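Local coordinates for protein prefoldin beta subunit 1 (Thermococcus sp., PDB 2ZQM) that serves as a molecular chaperone that stabilises a range of proteins and seems to support archaeal de novo folding without ATP, at residues 24-27 / 28-32; 41-44 / 45-49. One frame throughout, in Å; residues are numbered along the deposited sequence.

Contact 1 of 2, residues 24-27 / 28-32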
loop_
_atom_site.group_PDB
_atom_site.type_symbol
_atom_site.label_atom_id
_atom_site.label_comp_id
_atom_site.label_asym_id
_atom_site.label_seq_id
_atom_site.Cartn_x
_atom_site.Cartn_y
_atom_site.Cartn_z
ATOM N N LEU A 24 -15.982 -8.522 3.413
ATOM C CA LEU A 24 -14.650 -8.768 3.965
ATOM C C LEU A 24 -14.179 -10.197 3.686
ATOM O O LEU A 24 -13.047 -10.413 3.225
ATOM C CB LEU A 24 -14.642 -8.506 5.474
ATOM C CG LEU A 24 -13.365 -8.895 6.236
ATOM C CD1 LEU A 24 -12.162 -8.089 5.719
ATOM C CD2 LEU A 24 -13.580 -8.654 7.729
ATOM N N VAL A 25 -15.040 -11.175 3.958
ATOM C CA VAL A 25 -14.687 -12.574 3.726
ATOM C C VAL A 25 -14.315 -12.792 2.271
ATOM O O VAL A 25 -13.360 -13.511 1.956
ATOM C CB VAL A 25 -15.858 -13.521 4.115
ATOM C CG1 VAL A 25 -15.615 -14.939 3.581
ATOM C CG2 VAL A 25 -15.989 -13.566 5.645
ATOM N N VAL A 26 -15.064 -12.160 1.376
ATOM C CA VAL A 26 -14.792 -12.291 -0.051
ATOM C C VAL A 26 -13.440 -11.664 -0.394
ATOM O O VAL A 26 -12.678 -12.206 -1.203
ATOM C CB VAL A 26 -15.930 -11.655 -0.880
ATOM C CG1 VAL A 26 -15.513 -11.519 -2.349
ATOM C CG2 VAL A 26 -17.167 -12.538 -0.784
ATOM N N GLN A 27 -13.129 -10.531 0.225
ATOM C CA GLN A 27 -11.837 -9.902 -0.024
ATOM C C GLN A 27 -10.728 -10.816 0.516
ATOM O O GLN A 27 -9.658 -10.922 -0.082
ATOM C CB GLN A 27 -11.754 -8.536 0.656
ATOM C CG GLN A 27 -12.834 -7.556 0.215
ATOM C CD GLN A 27 -12.775 -6.229 0.959
ATOM O OE1 GLN A 27 -12.481 -6.184 2.155
ATOM N NE2 GLN A 27 -13.076 -5.144 0.255
ATOM N N GLN A 28 -10.969 -11.473 1.651
ATOM C CA GLN A 28 -9.948 -12.359 2.202
ATOM C C GLN A 28 -9.773 -13.549 1.286
ATOM O O GLN A 28 -8.650 -13.998 1.037
ATOM C CB GLN A 28 -10.326 -12.858 3.611
ATOM C CG GLN A 28 -10.411 -11.760 4.657
ATOM C CD GLN A 28 -10.931 -12.249 6.001
ATOM O OE1 GLN A 28 -11.858 -13.052 6.068
ATOM N NE2 GLN A 28 -10.347 -11.744 7.074
ATOM N N LYS A 29 -10.891 -14.066 0.782
ATOM C CA LYS A 29 -10.854 -15.210 -0.113
ATOM C C LYS A 29 -10.087 -14.873 -1.399
ATOM O O LYS A 29 -9.259 -15.662 -1.877
ATOM C CB LYS A 29 -12.279 -15.651 -0.465
ATOM C CG LYS A 29 -12.326 -16.933 -1.297
ATOM C CD LYS A 29 -13.721 -17.261 -1.807
ATOM C CE LYS A 29 -14.207 -16.232 -2.810
ATOM N NZ LYS A 29 -15.510 -16.646 -3.392
ATOM N N GLN A 30 -10.359 -13.698 -1.954
ATOM C CA GLN A 30 -9.699 -13.280 -3.184
ATOM C C GLN A 30 -8.198 -13.054 -3.008
ATOM O O GLN A 30 -7.421 -13.291 -3.928
ATOM C CB GLN A 30 -10.376 -12.025 -3.731
ATOM C CG GLN A 30 -11.827 -12.263 -4.079
ATOM C CD GLN A 30 -12.530 -11.022 -4.592
ATOM O OE1 GLN A 30 -12.167 -9.893 -4.249
ATOM N NE2 GLN A 30 -13.559 -11.227 -5.402
ATOM N N LYS A 31 -7.780 -12.588 -1.841
ATOM C CA LYS A 31 -6.358 -12.416 -1.632
ATOM C C LYS A 31 -5.720 -13.816 -1.634
ATOM O O LYS A 31 -4.697 -14.050 -2.276
ATOM C CB LYS A 31 -6.077 -11.707 -0.307
ATOM C CG LYS A 31 -4.592 -11.473 -0.065
ATOM C CD LYS A 31 -4.325 -10.656 1.192
ATOM C CE LYS A 31 -2.825 -10.443 1.399
ATOM N NZ LYS A 31 -2.520 -9.577 2.574
ATOM N N VAL A 32 -6.330 -14.751 -0.915
ATOM C CA VAL A 32 -5.810 -16.119 -0.881
ATOM C C VAL A 32 -5.788 -16.738 -2.291
ATOM O O VAL A 32 -4.824 -17.404 -2.669
ATOM C CB VAL A 32 -6.653 -17.019 0.070
ATOM C CG1 VAL A 32 -6.290 -18.480 -0.131
ATOM C CG2 VAL A 32 -6.386 -16.635 1.530
#

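Contact 2 of 2, residues 41-44 / 45-49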
loop_
_atom_site.group_PDB
_atom_site.type_symbol
_atom_site.label_atom_id
_atom_site.label_comp_id
_atom_site.label_asym_id
_atom_site.label_seq_id
_atom_site.Cartn_x
_atom_site.Cartn_y
_atom_site.Cartn_z
ATOM N N LYS A 41 1.364 -21.033 -10.686
ATOM C CA LYS A 41 2.090 -20.595 -11.882
ATOM C C LYS A 41 3.595 -20.808 -11.688
ATOM O O LYS A 41 4.300 -21.269 -12.587
ATOM C CB LYS A 41 1.822 -19.106 -12.146
ATOM C CG LYS A 41 0.441 -18.791 -12.680
ATOM C CD LYS A 41 0.309 -17.295 -12.934
ATOM C CE LYS A 41 -0.990 -16.959 -13.646
ATOM N NZ LYS A 41 -1.099 -15.492 -13.889
ATOM N N ALA A 42 4.088 -20.460 -10.505
ATOM C CA ALA A 42 5.498 -20.636 -10.189
ATOM C C ALA A 42 5.880 -22.123 -10.192
ATOM O O ALA A 42 6.940 -22.498 -10.684
ATOM C CB ALA A 42 5.800 -20.018 -8.826
ATOM N N LEU A 43 5.023 -22.971 -9.627
ATOM C CA LEU A 43 5.305 -24.406 -9.585
ATOM C C LEU A 43 5.337 -24.988 -10.993
ATOM O O LEU A 43 6.182 -25.826 -11.325
ATOM C CB LEU A 43 4.236 -25.140 -8.773
ATOM C CG LEU A 43 4.304 -26.670 -8.809
ATOM C CD1 LEU A 43 5.636 -27.147 -8.250
ATOM C CD2 LEU A 43 3.150 -27.261 -8.011
ATOM N N ASP A 44 4.380 -24.554 -11.802
ATOM C CA ASP A 44 4.265 -25.007 -13.181
ATOM C C ASP A 44 5.593 -24.710 -13.880
ATOM O O ASP A 44 6.183 -25.582 -14.520
ATOM C CB ASP A 44 3.108 -24.255 -13.857
ATOM C CG ASP A 44 2.467 -25.037 -14.997
ATOM O OD1 ASP A 44 1.634 -24.439 -15.722
ATOM O OD2 ASP A 44 2.782 -26.237 -15.169
ATOM N N GLU A 45 6.071 -23.476 -13.731
ATOM C CA GLU A 45 7.318 -23.068 -14.351
ATOM C C GLU A 45 8.533 -23.798 -13.825
ATOM O O GLU A 45 9.394 -24.204 -14.601
ATOM C CB GLU A 45 7.512 -21.555 -14.203
ATOM C CG GLU A 45 8.921 -21.089 -14.559
ATOM C CD GLU A 45 8.962 -19.681 -15.137
ATOM O OE1 GLU A 45 8.007 -18.903 -14.911
ATOM O OE2 GLU A 45 9.961 -19.355 -15.811
ATOM N N ILE A 46 8.618 -23.988 -12.514
ATOM C CA ILE A 46 9.780 -24.679 -11.973
ATOM C C ILE A 46 9.755 -26.150 -12.392
ATOM O O ILE A 46 10.792 -26.746 -12.668
ATOM C CB ILE A 46 9.839 -24.569 -10.421
ATOM C CG1 ILE A 46 10.054 -23.100 -10.020
ATOM C CG2 ILE A 46 10.948 -25.472 -9.854
ATOM C CD1 ILE A 46 11.340 -22.485 -10.547
ATOM N N GLU A 47 8.574 -26.739 -12.450
ATOM C CA GLU A 47 8.503 -28.136 -12.829
ATOM C C GLU A 47 8.939 -28.373 -14.271
ATOM O O GLU A 47 9.376 -29.474 -14.610
ATOM C CB GLU A 47 7.097 -28.673 -12.591
ATOM C CG GLU A 47 6.806 -28.826 -11.104
ATOM C CD GLU A 47 5.522 -29.561 -10.828
ATOM O OE1 GLU A 47 4.561 -29.375 -11.596
ATOM O OE2 GLU A 47 5.469 -30.314 -9.835
ATOM N N SER A 48 8.848 -27.342 -15.110
ATOM C CA SER A 48 9.250 -27.491 -16.510
ATOM C C SER A 48 10.764 -27.444 -16.714
ATOM O O SER A 48 11.250 -27.717 -17.812
ATOM C CB SER A 48 8.571 -26.427 -17.388
ATOM O OG SER A 48 9.163 -25.150 -17.219
ATOM N N LEU A 49 11.516 -27.105 -15.667
ATOM C CA LEU A 49 12.976 -27.039 -15.759
ATOM C C LEU A 49 13.653 -28.412 -15.806
ATOM O O LEU A 49 13.117 -29.397 -15.287
ATOM C CB LEU A 49 13.547 -26.294 -14.554
ATOM C CG LEU A 49 13.111 -24.850 -14.314
ATOM C CD1 LEU A 49 13.698 -24.374 -13.007
ATOM C CD2 LEU A 49 13.567 -23.975 -15.461
#

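Contact 1 of 2, residues 24-27 / 28-32
Leu24 and Gln28, one helical turn apart, face each other on the long helix 6-47, which pairs with helix 68-111 in the antiparallel coiled coil of a prefoldin subunit. Four backbone hydrogen bonds of the i to i+4 kind carry this part of the helix. Gln28 N gives to Leu24 O, Lys29 N to Val25 O and Gln30 N to Val26 O, all at 2.8 to 2.9 Å. The step from Lys31 N to Gln27 O is the longest, 3.1 Å.

Laid over these bonds are amides resting against aliphatic groups. CG of Leu24 stands over one face of the Gln28 amide, 4.2 Å from its CD, while OE1 of the same amide reaches toward CG2 of Val25. Gln30 repeats the theme more tightly: CG1 of Val26 sits over the face of its amide, displaced toward the nitrogen, with NE2 3.6 Å away. In both glutamines CG lies beside the backbone N (chi1 -64° in Gln28, -62° in Gln30), which turns the chain back along the preceding turn and lets its amide cover the residue there.

Charge and packing then tie the segment to helix 68-111. Lys29, bent at chi3, makes a salt bridge with Glu93, a residue that Val26 also touches; Gln28 leans on Leu89, and Val32 on Arg85. The backward turn of the glutamines also presses methylenes against the helix carbonyls: CG of Gln30 lies 3.0 Å from Val26 O, and CG of Gln28 3.3 Å from Leu24 O.

Contact 2 of 2, residues 41-44 / 45-49
The carboxylate of Glu47 has one face covered by Leu43, whose CG stands almost straight above CD at 3.7 Å and whose CD1 lies 3.5 Å from OE2. The pair sits on the last turns of helix 6-47, in the prefoldin coiled coil. Beyond OE1, OD2 of Asp44 remains 5.1 Å away, a like charge that may mildly disfavour having both groups ionised. Leu43 meets the carboxylate because its CG is anti to the backbone N (chi1 172°), whereas CG of Glu47, beside its own nitrogen (chi1 -72°), sends the extended chain toward Leu43. The two side chains also reach helix 68-111, Leu43 at Ile79 and Glu47 at Val72 and Lys76.

Beneath them the backbone bonds run from Glu45 N to Lys41 O, Ile46 N to Ala42 O and Glu47 N to Leu43 O (2.8 Å), but the next, from Ser48 N to Asp44 O, is weak. Elsewhere on the helix, Glu45 makes a salt bridge with Lys57 of the second subunit, and Ile46 packs on Leu62 of that subunit. At Ser48, OG gives its proton to Glu45 O at 2.8 Å, and N of Ser48 approaches the same oxygen from the same face at 3.2 Å.

Contacts 1 and 2 follow each other along helix 6-47, their centres 26 Å apart and their nearest atoms about 11 Å apart, so they do not touch. Both lean on helix 68-111, but their settings differ. Contact 1 lies about 4 Å from the centre of the chain, midway along the coiled coil, and no other subunit of the assembly touches it; a glycerol, probably from the crystallisation liquor, lies about 3 Å from the Val25 side chain. Contact 2, about 24 Å from that centre, is where the helix gives way to the hairpin region and a second subunit packs against it, consistent with the prefoldin plan of coiled coils projecting from a beta-built body.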